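Local coordinates for periplasmic His/Glu/Gln/Arg/opine family-binding protein (Silicibacter pomeroyi, PDB 3I6V) that binds lysine and probably serves as the periplasmic solute-binding component of an ABC transporter for amino acids or opines, at residues A[58-63]-A[183-188]; A[54-59]-A[68-73]; A[81-86]-A[190-195]. One frame throughout, in Å; residues are numbered along the deposited sequence. Where two conformers were deposited one is given.

Overall arrangement
Contacts 1 and 2 both start from helix 56-61, which lays its N-terminal part on the 68-73 loop and its C-terminal end on segment 183-188. Contact 2 is the buried one, built almost entirely of apolar side chains beside the lysine pocket, without a hydrogen bond across it. Contacts 1 and 3 lie nearer the surface, their centres about 18 and 17 Å from the centre of the chain, and each combines apolar packing with one arginine: in contact 1 it bonds directly to a helix carbonyl, in contact 3 it works largely through waters. Strands 83-89 and 180-184 are sheet neighbours, and the sodium ion takes ligands from both contact 1 and contact 3.

Contact 1. Residues A[58-63]-A[183-188]; sequences PNLVSG and GLRESD. With NA (sodium ion), chain C.
Arg185 reaches across to the C-terminal end of helix 56-61 and donates from NH1 to Leu60 O at 2.9 Å. The oxygen lies at the edge of the guanidinium, in its plane, and the N-H...O angle of 151° makes a fairly straight bond. A bend at chi3 (-70°) turns the arginine chain at NE, while its CG and CD lie against the same carbonyl oxygen. Leu60 O is gripped twice, because Gly63 N also bonds to it, from the opposite face of the carbonyl plane. An arginine suits this place: the carbonyls of the last turn probably carry some partial negative charge, which a long cation can meet.

Leu60 supplies the apolar half. Its CG stands anti to the backbone N (chi1 165°), CD2 rests on the backbone of Leu184, 3.6 Å from Leu184 C, and CD1 lies 3.8 Å from Arg185 NH1. Gly183 presents bare backbone to CD2.

Further out, Arg185 NH1 also bonds to Tyr65 O, and NH2 makes salt bridges with Asp66 and with Asp188 OD2, the latter 3.0 Å away but weak as a hydrogen bond. The type I turn from Arg185 to Asp188 brings that carboxylate round. In the same turn Glu186 OE2 binds the sodium ion at 2.4 Å, alongside Asp79, Ile82 and Asp83. Gly63 has positive phi, and the arrangement is a Schellman-closed helix C-terminus whose Leu60 carbonyl also accepts from an arginine of segment 183-188.

Contact 2. Residues A[54-59]-A[68-73]; sequences DSIIPN and IIAGMS. With LYS (lysine), chain B.
Ile56 and Ile57, consecutive residues of segment 54-59, meet Ile68, Ala70 and Met72 of the 68-73 segment in a fit almost entirely of apolar side chains, without a hydrogen bond across it. Ile56 points at the loop and spreads its branches over three neighbours. CG1 stands anti to the backbone N (chi1 -158°) and runs to Ile68 CG1, crossing it obliquely; CD1 touches both the Ala70 methyl, 3.9 Å away, and Ile68 CG2. The other branch, CG2, touches Met72 CE at 3.8 Å, the two side chains sliding past each other in opposite directions. A beta-branched residue suits this spot because it offers two separate arms from one stem, and the small Ala70 gives the CD1 methyl a shallow surface to rest on.

The methyl of Met72 is the bump from the loop side. Its chain runs straight through chi2 and bends at chi3 (-84°), which brings CE against both isoleucines, 3.6 Å from Ile57 CG1. The flexible, unbranched thioether lets the methyl turn onto both. Ile68 CD1 packs on Ile57 CG1 at 3.8 Å, the two side chains crossing at about a right angle, and also on the backbone carbonyl oxygen of Ile56, which bonds to Tyr65 OH.

The loop turns from this packing to the ligand. Ser73 N donates to the lysine carboxylate O at 2.8 Å, and the ligand's amino N bonds to Gly71 O and Ser73 OG. Ile68 pairs with Gly183 and Met72 with Gly181 of strand 180-184; Ile69 pairs with Gly10 of strand 7-11, while helix 76-79 brings Arg78 against Ile57 and Met72.

Contact 3. Residues A[81-86]-A[190-195]; sequences VIDFTQ and ELRGKF. With NA (sodium ion), chain C.
Arg192 leans from helix 189-204 over the backbone of strand 83-85 and holds it mostly through water. CG stands anti to the backbone N and chi2 keeps the chain extended, bringing CD to within 3.4 Å of Phe84 O; the bend at chi3 (58°) swings NE beside Asp83 CB. The guanidinium stands nearly perpendicular to the Asp83 carboxylate (88°), and NH2 is 3.8 Å from OD2, a long salt bridge with no N-H aimed at the oxygen. Three waters lie at the guanidinium edge instead: one on NE, one on NH2 that also lies within hydrogen-bonding distance of Asp83 OD2, and one on NH1 that donates to Phe84 O. An alanine here would probably leave these waters without their anchor and Asp83 OD2 without the arginine charge beside it, the sodium ion remaining as the cation at this carboxylate.

Thr85 CG2, anti to the carbonyl carbon, meets Phe195 CB at 4.0 Å. Asp83 OD1 and Ile82 O each bind the sodium ion at 2.4 Å. Helix segment 190-195 runs nearly parallel to strand segment 83-85 (21°, axes 8.5 Å apart): a helix packed against the antiparallel 83-89/180-184 pair, beside the sodium site that Asp79 and Glu186 complete.

Contact 1. Residues A[58-63]-A[183-188]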
ATOM      1  N   PRO A  58      -3.641 -14.677   3.796  1.00 22.06           N
ATOM      2  CA  PRO A  58      -4.104 -15.936   4.457  1.00 22.94           C
ATOM      3  C   PRO A  58      -4.785 -15.698   5.796  1.00 22.79           C
ATOM      4  O   PRO A  58      -5.768 -16.375   6.111  1.00 23.97           O
ATOM      5  CB  PRO A  58      -2.807 -16.756   4.666  1.00 24.21           C
ATOM      6  CG  PRO A  58      -1.758 -16.118   3.851  1.00 24.23           C
ATOM      7  CD  PRO A  58      -2.258 -14.776   3.298  1.00 22.40           C
ATOM      8  N   ASN A  59      -4.307 -14.718   6.567  1.00 22.31           N
ATOM      9  CA  ASN A  59      -4.937 -14.434   7.864  1.00 22.90           C
ATOM     10  C   ASN A  59      -6.319 -13.753   7.789  1.00 23.00           C
ATOM     11  O   ASN A  59      -7.116 -13.882   8.730  1.00 23.51           O
ATOM     12  CB  ASN A  59      -3.957 -13.710   8.804  1.00 21.61           C
ATOM     13  CG  ASN A  59      -2.793 -14.626   9.231  1.00 24.27           C
ATOM     14  OD1 ASN A  59      -2.800 -15.820   8.939  1.00 24.37           O
ATOM     15  ND2 ASN A  59      -1.818 -14.069   9.930  1.00 22.52           N
ATOM     16  N   LEU A  60      -6.604 -13.033   6.692  1.00 21.88           N
ATOM     17  CA  LEU A  60      -7.972 -12.600   6.401  1.00 21.97           C
ATOM     18  C   LEU A  60      -8.819 -13.827   6.103  1.00 22.52           C
ATOM     19  O   LEU A  60      -9.925 -13.979   6.640  1.00 22.88           O
ATOM     20  CB  LEU A  60      -8.019 -11.659   5.165  1.00 21.89           C
ATOM     21  CG  LEU A  60      -9.411 -11.426   4.536  1.00 21.90           C
ATOM     22  CD1 LEU A  60     -10.266 -10.561   5.454  1.00 22.78           C
ATOM     23  CD2 LEU A  60      -9.306 -10.729   3.173  1.00 23.27           C
ATOM     24  N   VAL A  61      -8.312 -14.688   5.224  1.00 23.30           N
ATOM     25  CA  VAL A  61      -9.070 -15.893   4.816  1.00 24.40           C
ATOM     26  C   VAL A  61      -9.397 -16.798   6.032  1.00 25.21           C
ATOM     27  O   VAL A  61     -10.482 -17.353   6.093  1.00 24.46           O
ATOM     28  CB  VAL A  61      -8.327 -16.666   3.668  1.00 24.24           C
ATOM     29  CG1 VAL A  61      -8.978 -18.035   3.374  1.00 25.94           C
ATOM     30  CG2 VAL A  61      -8.299 -15.799   2.381  1.00 23.34           C
ATOM     31  N   SER A  62      -8.484 -16.897   7.013  1.00 26.47           N
ATOM     32  CA  SER A  62      -8.671 -17.764   8.184  0.50 27.26           C
ATOM     33  C   SER A  62      -9.538 -17.112   9.257  1.00 28.03           C
ATOM     34  O   SER A  62      -9.834 -17.730  10.287  1.00 27.74           O
ATOM     35  CB  SER A  62      -7.317 -18.173   8.793  0.50 27.35           C
ATOM     36  OG  SER A  62      -6.473 -18.743   7.812  0.50 26.99           O
ATOM     37  N   GLY A  63      -9.918 -15.848   9.035  1.00 27.83           N
ATOM     38  CA  GLY A  63     -10.834 -15.184   9.937  1.00 27.70           C
ATOM     39  C   GLY A  63     -10.214 -14.437  11.106  1.00 28.09           C
ATOM     40  O   GLY A  63     -10.933 -14.114  12.042  1.00 27.32           O
ATOM     41  N   GLY A 183      -9.574  -5.284   0.750  1.00 18.91           N
ATOM     42  CA  GLY A 183      -9.765  -6.699   0.489  1.00 19.03           C
ATOM     43  C   GLY A 183     -10.677  -7.296   1.551  1.00 19.83           C
ATOM     44  O   GLY A 183     -10.613  -6.920   2.719  1.00 19.16           O
ATOM     45  N   LEU A 184     -11.558  -8.203   1.143  1.00 19.38           N
ATOM     46  CA  LEU A 184     -12.425  -8.937   2.066  1.00 19.50           C
ATOM     47  C   LEU A 184     -12.559 -10.376   1.614  1.00 19.46           C
ATOM     48  O   LEU A 184     -12.269 -10.685   0.453  1.00 18.96           O
ATOM     49  CB  LEU A 184     -13.840  -8.345   2.091  1.00 19.37           C
ATOM     50  CG  LEU A 184     -13.935  -6.919   2.649  1.00 20.94           C
ATOM     51  CD1 LEU A 184     -13.905  -5.934   1.482  1.00 17.44           C
ATOM     52  CD2 LEU A 184     -15.237  -6.799   3.429  1.00 20.74           C
ATOM     53  N   ARG A 185     -13.072 -11.236   2.495  1.00 18.59           N
ATOM     54  CA  ARG A 185     -13.280 -12.631   2.107  1.00 19.06           C
ATOM     55  C   ARG A 185     -14.336 -12.667   1.004  1.00 19.15           C
ATOM     56  O   ARG A 185     -15.238 -11.813   0.969  1.00 17.81           O
ATOM     57  CB  ARG A 185     -13.756 -13.509   3.280  1.00 19.66           C
ATOM     58  CG  ARG A 185     -12.653 -13.851   4.351  1.00 19.46           C
ATOM     59  CD  ARG A 185     -13.288 -14.682   5.524  1.00 20.95           C
ATOM     60  NE  ARG A 185     -14.196 -13.839   6.336  1.00 20.56           N
ATOM     61  CZ  ARG A 185     -13.773 -12.965   7.257  1.00 22.24           C
ATOM     62  NH1 ARG A 185     -12.463 -12.821   7.497  1.00 20.64           N
ATOM     63  NH2 ARG A 185     -14.653 -12.226   7.928  1.00 20.97           N
ATOM     64  N   GLU A 186     -14.232 -13.660   0.124  1.00 19.19           N
ATOM     65  CA  GLU A 186     -15.209 -13.795  -0.979  1.00 20.30           C
ATOM     66  C   GLU A 186     -16.621 -14.147  -0.508  1.00 21.00           C
ATOM     67  O   GLU A 186     -17.574 -13.978  -1.261  1.00 18.59           O
ATOM     68  CB  GLU A 186     -14.714 -14.822  -2.009  1.00 20.71           C
ATOM     69  CG  GLU A 186     -13.381 -14.339  -2.635  1.00 18.37           C
ATOM     70  CD  GLU A 186     -12.727 -15.356  -3.569  1.00 21.08           C
ATOM     71  OE1 GLU A 186     -12.805 -16.591  -3.342  1.00 20.72           O
ATOM     72  OE2 GLU A 186     -12.100 -14.894  -4.529  1.00 20.39           O
ATOM     73  N   SER A 187     -16.746 -14.623   0.737  1.00 21.45           N
ATOM     74  CA  SER A 187     -18.054 -14.950   1.294  1.00 22.44           C
ATOM     75  C   SER A 187     -18.618 -13.729   2.047  1.00 22.90           C
ATOM     76  O   SER A 187     -19.676 -13.797   2.708  1.00 22.56           O
ATOM     77  CB  SER A 187     -17.925 -16.158   2.227  1.00 23.46           C
ATOM     78  OG  SER A 187     -16.920 -15.863   3.198  1.00 25.19           O
ATOM     79  N   ASP A 188     -17.965 -12.582   1.905  1.00 22.62           N
ATOM     80  CA  ASP A 188     -18.433 -11.397   2.631  1.00 24.76           C
ATOM     81  C   ASP A 188     -19.002 -10.284   1.749  1.00 23.73           C
ATOM     82  O   ASP A 188     -18.709  -9.090   1.976  1.00 22.80           O
ATOM     83  CB  ASP A 188     -17.323 -10.846   3.551  1.00 25.05           C
ATOM     84  CG  ASP A 188     -17.568 -11.185   5.012  1.00 31.24           C
ATOM     85  OD1 ASP A 188     -18.743 -11.115   5.442  1.00 34.72           O
ATOM     86  OD2 ASP A 188     -16.592 -11.518   5.722  1.00 36.61           O
TER
HETATM   87 NA    NA C 279     -12.183 -12.907  -5.857  1.00 17.71          NA

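Contact 2. Residues A[54-59]-A[68-73]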
ATOM      1  N   ASP A  54       3.356 -10.371   4.688  1.00 25.65           N
ATOM      2  CA  ASP A  54       3.531 -11.733   4.136  1.00 28.01           C
ATOM      3  C   ASP A  54       2.317 -12.629   4.343  1.00 27.49           C
ATOM      4  O   ASP A  54       1.962 -13.444   3.473  1.00 28.91           O
ATOM      5  CB  ASP A  54       4.755 -12.439   4.750  1.00 30.11           C
ATOM      6  CG  ASP A  54       6.076 -11.748   4.395  1.00 37.00           C
ATOM      7  OD1 ASP A  54       6.044 -10.777   3.606  1.00 41.65           O
ATOM      8  OD2 ASP A  54       7.163 -12.159   4.915  1.00 43.31           O
ATOM      9  N   SER A  55       1.647 -12.464   5.470  1.00 24.85           N
ATOM     10  CA  SER A  55       0.548 -13.359   5.779  1.00 23.23           C
ATOM     11  C   SER A  55      -0.812 -12.609   5.836  1.00 22.01           C
ATOM     12  O   SER A  55      -1.774 -13.160   6.334  1.00 21.98           O
ATOM     13  CB  SER A  55       0.846 -14.050   7.139  1.00 22.71           C
ATOM     14  OG  SER A  55       0.952 -13.057   8.167  1.00 23.65           O
ATOM     15  N   ILE A  56      -0.892 -11.371   5.331  1.00 20.68           N
ATOM     16  CA  ILE A  56      -2.108 -10.559   5.515  1.00 20.40           C
ATOM     17  C   ILE A  56      -3.316 -11.138   4.753  1.00 20.51           C
ATOM     18  O   ILE A  56      -4.459 -11.043   5.225  1.00 20.47           O
ATOM     19  CB  ILE A  56      -1.863  -9.048   5.198  1.00 20.41           C
ATOM     20  CG1 ILE A  56      -2.901  -8.173   5.892  1.00 21.83           C
ATOM     21  CG2 ILE A  56      -1.713  -8.791   3.645  1.00 18.91           C
ATOM     22  CD1 ILE A  56      -2.430  -6.702   6.072  1.00 21.52           C
ATOM     23  N   ILE A  57      -3.066 -11.763   3.605  1.00 19.82           N
ATOM     24  CA  ILE A  57      -4.144 -12.407   2.873  1.00 19.99           C
ATOM     25  C   ILE A  57      -4.575 -13.728   3.552  1.00 21.03           C
ATOM     26  O   ILE A  57      -5.748 -13.880   3.849  1.00 21.08           O
ATOM     27  CB  ILE A  57      -3.860 -12.550   1.363  1.00 19.58           C
ATOM     28  CG1 ILE A  57      -3.928 -11.169   0.681  1.00 20.44           C
ATOM     29  CG2 ILE A  57      -4.885 -13.512   0.709  1.00 19.94           C
ATOM     30  CD1 ILE A  57      -3.688 -11.213  -0.884  1.00 22.64           C
ATOM     31  N   PRO A  58      -3.641 -14.677   3.796  1.00 22.06           N
ATOM     32  CA  PRO A  58      -4.104 -15.936   4.457  1.00 22.94           C
ATOM     33  C   PRO A  58      -4.785 -15.698   5.796  1.00 22.79           C
ATOM     34  O   PRO A  58      -5.768 -16.375   6.111  1.00 23.97           O
ATOM     35  CB  PRO A  58      -2.807 -16.756   4.666  1.00 24.21           C
ATOM     36  CG  PRO A  58      -1.758 -16.118   3.851  1.00 24.23           C
ATOM     37  CD  PRO A  58      -2.258 -14.776   3.298  1.00 22.40           C
ATOM     38  N   ASN A  59      -4.307 -14.718   6.567  1.00 22.31           N
ATOM     39  CA  ASN A  59      -4.937 -14.434   7.864  1.00 22.90           C
ATOM     40  C   ASN A  59      -6.319 -13.753   7.789  1.00 23.00           C
ATOM     41  O   ASN A  59      -7.116 -13.882   8.730  1.00 23.51           O
ATOM     42  CB  ASN A  59      -3.957 -13.710   8.804  1.00 21.61           C
ATOM     43  CG  ASN A  59      -2.793 -14.626   9.231  1.00 24.27           C
ATOM     44  OD1 ASN A  59      -2.800 -15.820   8.939  1.00 24.37           O
ATOM     45  ND2 ASN A  59      -1.818 -14.069   9.930  1.00 22.52           N
ATOM     46  N   ILE A  68      -8.864  -6.098   4.647  1.00 19.40           N
ATOM     47  CA  ILE A  68      -7.483  -5.628   4.481  1.00 20.42           C
ATOM     48  C   ILE A  68      -7.543  -4.201   3.965  1.00 20.82           C
ATOM     49  O   ILE A  68      -8.154  -3.964   2.930  1.00 19.96           O
ATOM     50  CB  ILE A  68      -6.691  -6.515   3.506  1.00 19.53           C
ATOM     51  CG1 ILE A  68      -6.539  -7.923   4.088  1.00 20.47           C
ATOM     52  CG2 ILE A  68      -5.304  -5.903   3.198  1.00 20.96           C
ATOM     53  CD1 ILE A  68      -5.953  -8.925   3.065  1.00 20.40           C
ATOM     54  N   ILE A  69      -6.976  -3.250   4.714  1.00 20.74           N
ATOM     55  CA  ILE A  69      -6.871  -1.883   4.247  1.00 21.74           C
ATOM     56  C   ILE A  69      -5.403  -1.501   4.515  1.00 22.99           C
ATOM     57  O   ILE A  69      -5.029  -1.137   5.640  1.00 23.02           O
ATOM     58  CB  ILE A  69      -7.922  -0.954   4.916  1.00 22.42           C
ATOM     59  CG1 ILE A  69      -7.858   0.474   4.356  1.00 22.99           C
ATOM     60  CG2 ILE A  69      -7.843  -1.013   6.485  1.00 24.12           C
ATOM     61  CD1 ILE A  69      -8.991   1.403   4.925  1.00 25.07           C
ATOM     62  N   ALA A  70      -4.561  -1.686   3.501  1.00 22.02           N
ATOM     63  CA  ALA A  70      -3.114  -1.797   3.716  1.00 21.80           C
ATOM     64  C   ALA A  70      -2.365  -1.494   2.425  1.00 22.19           C
ATOM     65  O   ALA A  70      -1.432  -2.216   2.054  1.00 24.27           O
ATOM     66  CB  ALA A  70      -2.752  -3.241   4.231  1.00 20.66           C
ATOM     67  N   GLY A  71      -2.784  -0.438   1.732  1.00 21.91           N
ATOM     68  CA  GLY A  71      -2.160  -0.025   0.456  1.00 21.83           C
ATOM     69  C   GLY A  71      -2.079  -1.127  -0.599  1.00 21.04           C
ATOM     70  O   GLY A  71      -1.151  -1.140  -1.399  1.00 21.54           O
ATOM     71  N   MET A  72      -3.057  -2.036  -0.604  1.00 20.46           N
ATOM     72  CA  MET A  72      -3.019  -3.251  -1.461  1.00 19.82           C
ATOM     73  C   MET A  72      -3.672  -2.922  -2.810  1.00 19.58           C
ATOM     74  O   MET A  72      -4.846  -2.568  -2.832  1.00 19.55           O
ATOM     75  CB  MET A  72      -3.800  -4.405  -0.811  1.00 18.15           C
ATOM     76  CG  MET A  72      -3.741  -5.794  -1.599  1.00 18.14           C
ATOM     77  SD  MET A  72      -4.519  -7.179  -0.748  1.00 10.30           S
ATOM     78  CE  MET A  72      -3.159  -7.641   0.295  1.00 24.43           C
ATOM     79  N   SER A  73      -2.912  -3.044  -3.897  1.00 18.77           N
ATOM     80  CA  SER A  73      -3.446  -2.865  -5.236  1.00 19.54           C
ATOM     81  C   SER A  73      -4.430  -3.957  -5.600  1.00 18.86           C
ATOM     82  O   SER A  73      -4.223  -5.147  -5.283  1.00 18.31           O
ATOM     83  CB  SER A  73      -2.312  -2.888  -6.262  1.00 20.22           C
ATOM     84  OG  SER A  73      -1.497  -1.721  -6.103  1.00 19.84           O
TER
HETATM   85  N   LYS B   1       0.373  -1.566  -3.923  1.00 19.25           N
HETATM   86  CA  LYS B   1       1.450  -2.605  -4.031  1.00 19.15           C
HETATM   87  C   LYS B   1       0.866  -3.999  -4.006  1.00 19.85           C
HETATM   88  O   LYS B   1      -0.339  -4.135  -3.750  1.00 20.69           O
HETATM   89  CB  LYS B   1       2.478  -2.440  -2.883  1.00 18.75           C
HETATM   90  CG  LYS B   1       1.940  -2.740  -1.483  1.00 17.98           C
HETATM   91  CD  LYS B   1       3.052  -2.461  -0.413  1.00 20.74           C
HETATM   92  CE  LYS B   1       2.603  -2.825   1.050  1.00 20.73           C
HETATM   93  NZ  LYS B   1       3.707  -2.421   2.061  1.00 20.25           N
HETATM   94  OXT LYS B   1       1.594  -5.010  -4.220  1.00 20.47           O

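Contact 3. Residues A[81-86]-A[190-195]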
ATOM      1  N   VAL A  81      -8.313 -15.280  -4.825  1.00 19.35           N
ATOM      2  CA  VAL A  81      -8.591 -15.744  -3.428  1.00 20.19           C
ATOM      3  C   VAL A  81      -9.417 -14.806  -2.524  1.00 19.47           C
ATOM      4  O   VAL A  81     -10.017 -15.248  -1.541  1.00 19.78           O
ATOM      5  CB  VAL A  81      -7.318 -16.076  -2.696  1.00 20.98           C
ATOM      6  CG1 VAL A  81      -6.642 -17.353  -3.297  1.00 23.46           C
ATOM      7  CG2 VAL A  81      -6.374 -14.845  -2.737  1.00 19.86           C
ATOM      8  N   ILE A  82      -9.433 -13.515  -2.835  1.00 17.90           N
ATOM      9  CA  ILE A  82     -10.214 -12.555  -2.053  1.00 18.01           C
ATOM     10  C   ILE A  82     -11.010 -11.672  -3.009  1.00 17.73           C
ATOM     11  O   ILE A  82     -10.781 -11.758  -4.216  1.00 17.12           O
ATOM     12  CB  ILE A  82      -9.286 -11.642  -1.154  1.00 17.41           C
ATOM     13  CG1 ILE A  82      -8.322 -10.839  -2.013  1.00 18.15           C
ATOM     14  CG2 ILE A  82      -8.527 -12.499  -0.102  1.00 19.50           C
ATOM     15  CD1 ILE A  82      -7.616  -9.663  -1.245  1.00 20.87           C
ATOM     16  N   ASP A  83     -11.882 -10.810  -2.475  1.00 17.20           N
ATOM     17  CA  ASP A  83     -12.634  -9.835  -3.276  1.00 18.76           C
ATOM     18  C   ASP A  83     -12.290  -8.405  -2.859  1.00 19.30           C
ATOM     19  O   ASP A  83     -12.050  -8.135  -1.683  1.00 20.10           O
ATOM     20  CB  ASP A  83     -14.141 -10.041  -3.100  1.00 17.92           C
ATOM     21  CG  ASP A  83     -14.726 -11.119  -4.036  1.00 21.09           C
ATOM     22  OD1 ASP A  83     -14.037 -11.681  -4.936  1.00 22.55           O
ATOM     23  OD2 ASP A  83     -15.915 -11.443  -3.829  1.00 25.53           O
ATOM     24  N   PHE A  84     -12.264  -7.492  -3.818  1.00 19.25           N
ATOM     25  CA  PHE A  84     -11.900  -6.087  -3.530  1.00 19.21           C
ATOM     26  C   PHE A  84     -13.114  -5.154  -3.627  1.00 19.48           C
ATOM     27  O   PHE A  84     -14.023  -5.405  -4.429  1.00 18.72           O
ATOM     28  CB  PHE A  84     -10.853  -5.601  -4.529  1.00 19.14           C
ATOM     29  CG  PHE A  84      -9.478  -6.183  -4.318  1.00 19.07           C
ATOM     30  CD1 PHE A  84      -9.058  -7.274  -5.071  1.00 18.37           C
ATOM     31  CD2 PHE A  84      -8.589  -5.599  -3.396  1.00 21.59           C
ATOM     32  CE1 PHE A  84      -7.778  -7.821  -4.905  1.00 20.07           C
ATOM     33  CE2 PHE A  84      -7.291  -6.118  -3.221  1.00 21.17           C
ATOM     34  CZ  PHE A  84      -6.883  -7.228  -3.970  1.00 20.75           C
ATOM     35  N   THR A  85     -13.127  -4.091  -2.821  1.00 19.26           N
ATOM     36  CA  THR A  85     -13.981  -2.921  -3.085  1.00 19.34           C
ATOM     37  C   THR A  85     -13.459  -2.237  -4.333  1.00 19.34           C
ATOM     38  O   THR A  85     -12.409  -2.613  -4.849  1.00 19.39           O
ATOM     39  CB  THR A  85     -13.920  -1.879  -1.903  1.00 19.20           C
ATOM     40  OG1 THR A  85     -12.582  -1.354  -1.773  1.00 19.21           O
ATOM     41  CG2 THR A  85     -14.353  -2.496  -0.602  1.00 16.32           C
ATOM     42  N   GLN A  86     -14.155  -1.199  -4.796  1.00 19.60           N
ATOM     43  CA  GLN A  86     -13.593  -0.265  -5.744  1.00 20.32           C
ATOM     44  C   GLN A  86     -12.320   0.364  -5.146  1.00 20.57           C
ATOM     45  O   GLN A  86     -12.118   0.318  -3.925  1.00 19.67           O
ATOM     46  CB  GLN A  86     -14.614   0.861  -6.007  1.00 21.28           C
ATOM     47  CG  GLN A  86     -14.894   1.699  -4.735  1.00 21.80           C
ATOM     48  CD  GLN A  86     -16.034   2.668  -4.964  1.00 24.00           C
ATOM     49  OE1 GLN A  86     -15.923   3.616  -5.749  1.00 25.46           O
ATOM     50  NE2 GLN A  86     -17.136   2.411  -4.310  1.00 22.84           N
ATOM     51  N   GLU A 190     -21.897  -8.837   1.512  1.00 23.51           N
ATOM     52  CA  GLU A 190     -22.732  -7.834   2.145  1.00 25.18           C
ATOM     53  C   GLU A 190     -21.865  -6.768   2.826  1.00 24.25           C
ATOM     54  O   GLU A 190     -22.063  -5.582   2.601  1.00 24.07           O
ATOM     55  CB  GLU A 190     -23.643  -8.494   3.150  1.00 26.82           C
ATOM     56  CG  GLU A 190     -24.568  -7.520   3.843  1.00 35.13           C
ATOM     57  CD  GLU A 190     -25.749  -8.253   4.447  1.00 46.14           C
ATOM     58  OE1 GLU A 190     -26.426  -9.049   3.705  1.00 48.60           O
ATOM     59  OE2 GLU A 190     -25.955  -8.048   5.665  1.00 49.39           O
ATOM     60  N   LEU A 191     -20.880  -7.185   3.614  1.00 23.74           N
ATOM     61  CA  LEU A 191     -19.903  -6.214   4.187  1.00 23.02           C
ATOM     62  C   LEU A 191     -19.155  -5.406   3.121  1.00 22.76           C
ATOM     63  O   LEU A 191     -18.942  -4.182   3.265  1.00 22.48           O
ATOM     64  CB  LEU A 191     -18.917  -6.944   5.092  1.00 22.17           C
ATOM     65  CG  LEU A 191     -17.926  -6.065   5.891  1.00 23.46           C
ATOM     66  CD1 LEU A 191     -18.677  -5.058   6.772  1.00 25.11           C
ATOM     67  CD2 LEU A 191     -17.062  -6.979   6.753  1.00 25.27           C
ATOM     68  N   ARG A 192     -18.768  -6.076   2.023  1.00 22.30           N
ATOM     69  CA  ARG A 192     -18.047  -5.412   0.942  1.00 21.54           C
ATOM     70  C   ARG A 192     -18.942  -4.352   0.324  1.00 22.51           C
ATOM     71  O   ARG A 192     -18.472  -3.255   0.000  1.00 23.09           O
ATOM     72  CB  ARG A 192     -17.578  -6.438  -0.120  1.00 21.93           C
ATOM     73  CG  ARG A 192     -16.938  -5.830  -1.397  1.00 19.00           C
ATOM     74  CD  ARG A 192     -16.184  -6.919  -2.230  1.00 17.67           C
ATOM     75  NE  ARG A 192     -17.112  -8.017  -2.599  1.00 20.05           N
ATOM     76  CZ  ARG A 192     -18.001  -7.948  -3.589  1.00 21.67           C
ATOM     77  NH1 ARG A 192     -18.115  -6.840  -4.305  1.00 22.03           N
ATOM     78  NH2 ARG A 192     -18.807  -8.981  -3.844  1.00 22.57           N
ATOM     79  N   GLY A 193     -20.232  -4.677   0.165  1.00 23.02           N
ATOM     80  CA  GLY A 193     -21.209  -3.729  -0.361  1.00 23.56           C
ATOM     81  C   GLY A 193     -21.358  -2.481   0.536  1.00 23.76           C
ATOM     82  O   GLY A 193     -21.455  -1.381   0.026  1.00 24.80           O
ATOM     83  N   LYS A 194     -21.363  -2.659   1.856  1.00 24.11           N
ATOM     84  CA  LYS A 194     -21.381  -1.517   2.811  1.00 24.87           C
ATOM     85  C   LYS A 194     -20.166  -0.612   2.644  1.00 24.64           C
ATOM     86  O   LYS A 194     -20.280   0.628   2.564  1.00 24.00           O
ATOM     87  CB  LYS A 194     -21.478  -2.010   4.265  1.00 25.15           C
ATOM     88  CG  LYS A 194     -22.878  -2.452   4.659  1.00 27.40           C
ATOM     89  CD  LYS A 194     -22.853  -3.320   5.928  1.00 28.49           C
ATOM     90  CE  LYS A 194     -24.280  -3.730   6.295  1.00 33.26           C
ATOM     91  NZ  LYS A 194     -24.326  -4.239   7.671  1.00 35.85           N
ATOM     92  N   PHE A 195     -18.992  -1.229   2.515  1.00 24.52           N
ATOM     93  CA  PHE A 195     -17.811  -0.442   2.281  1.00 23.62           C
ATOM     94  C   PHE A 195     -17.841   0.237   0.947  1.00 23.84           C
ATOM     95  O   PHE A 195     -17.408   1.378   0.850  1.00 23.54           O
ATOM     96  CB  PHE A 195     -16.531  -1.240   2.493  1.00 24.10           C
ATOM     97  CG  PHE A 195     -16.194  -1.398   3.930  1.00 24.52           C
ATOM     98  CD1 PHE A 195     -16.310  -2.627   4.545  1.00 24.62           C
ATOM     99  CD2 PHE A 195     -15.812  -0.276   4.686  1.00 24.35           C
ATOM    100  CE1 PHE A 195     -16.010  -2.772   5.923  1.00 27.46           C
ATOM    101  CE2 PHE A 195     -15.511  -0.403   6.030  1.00 24.18           C
ATOM    102  CZ  PHE A 195     -15.601  -1.653   6.650  1.00 25.50           C
TER
HETATM  103 NA    NA C 279     -12.183 -12.907  -5.857  1.00 17.71          NA
HETATM  104  O   HOH W   1     -16.911 -10.199  -0.809  1.00 20.36           O
HETATM  105  O   HOH W   2     -18.653 -11.422  -2.356  1.00 21.13           O
HETATM  106  O   HOH W   3     -16.609  -4.495  -4.944  1.00 22.79           O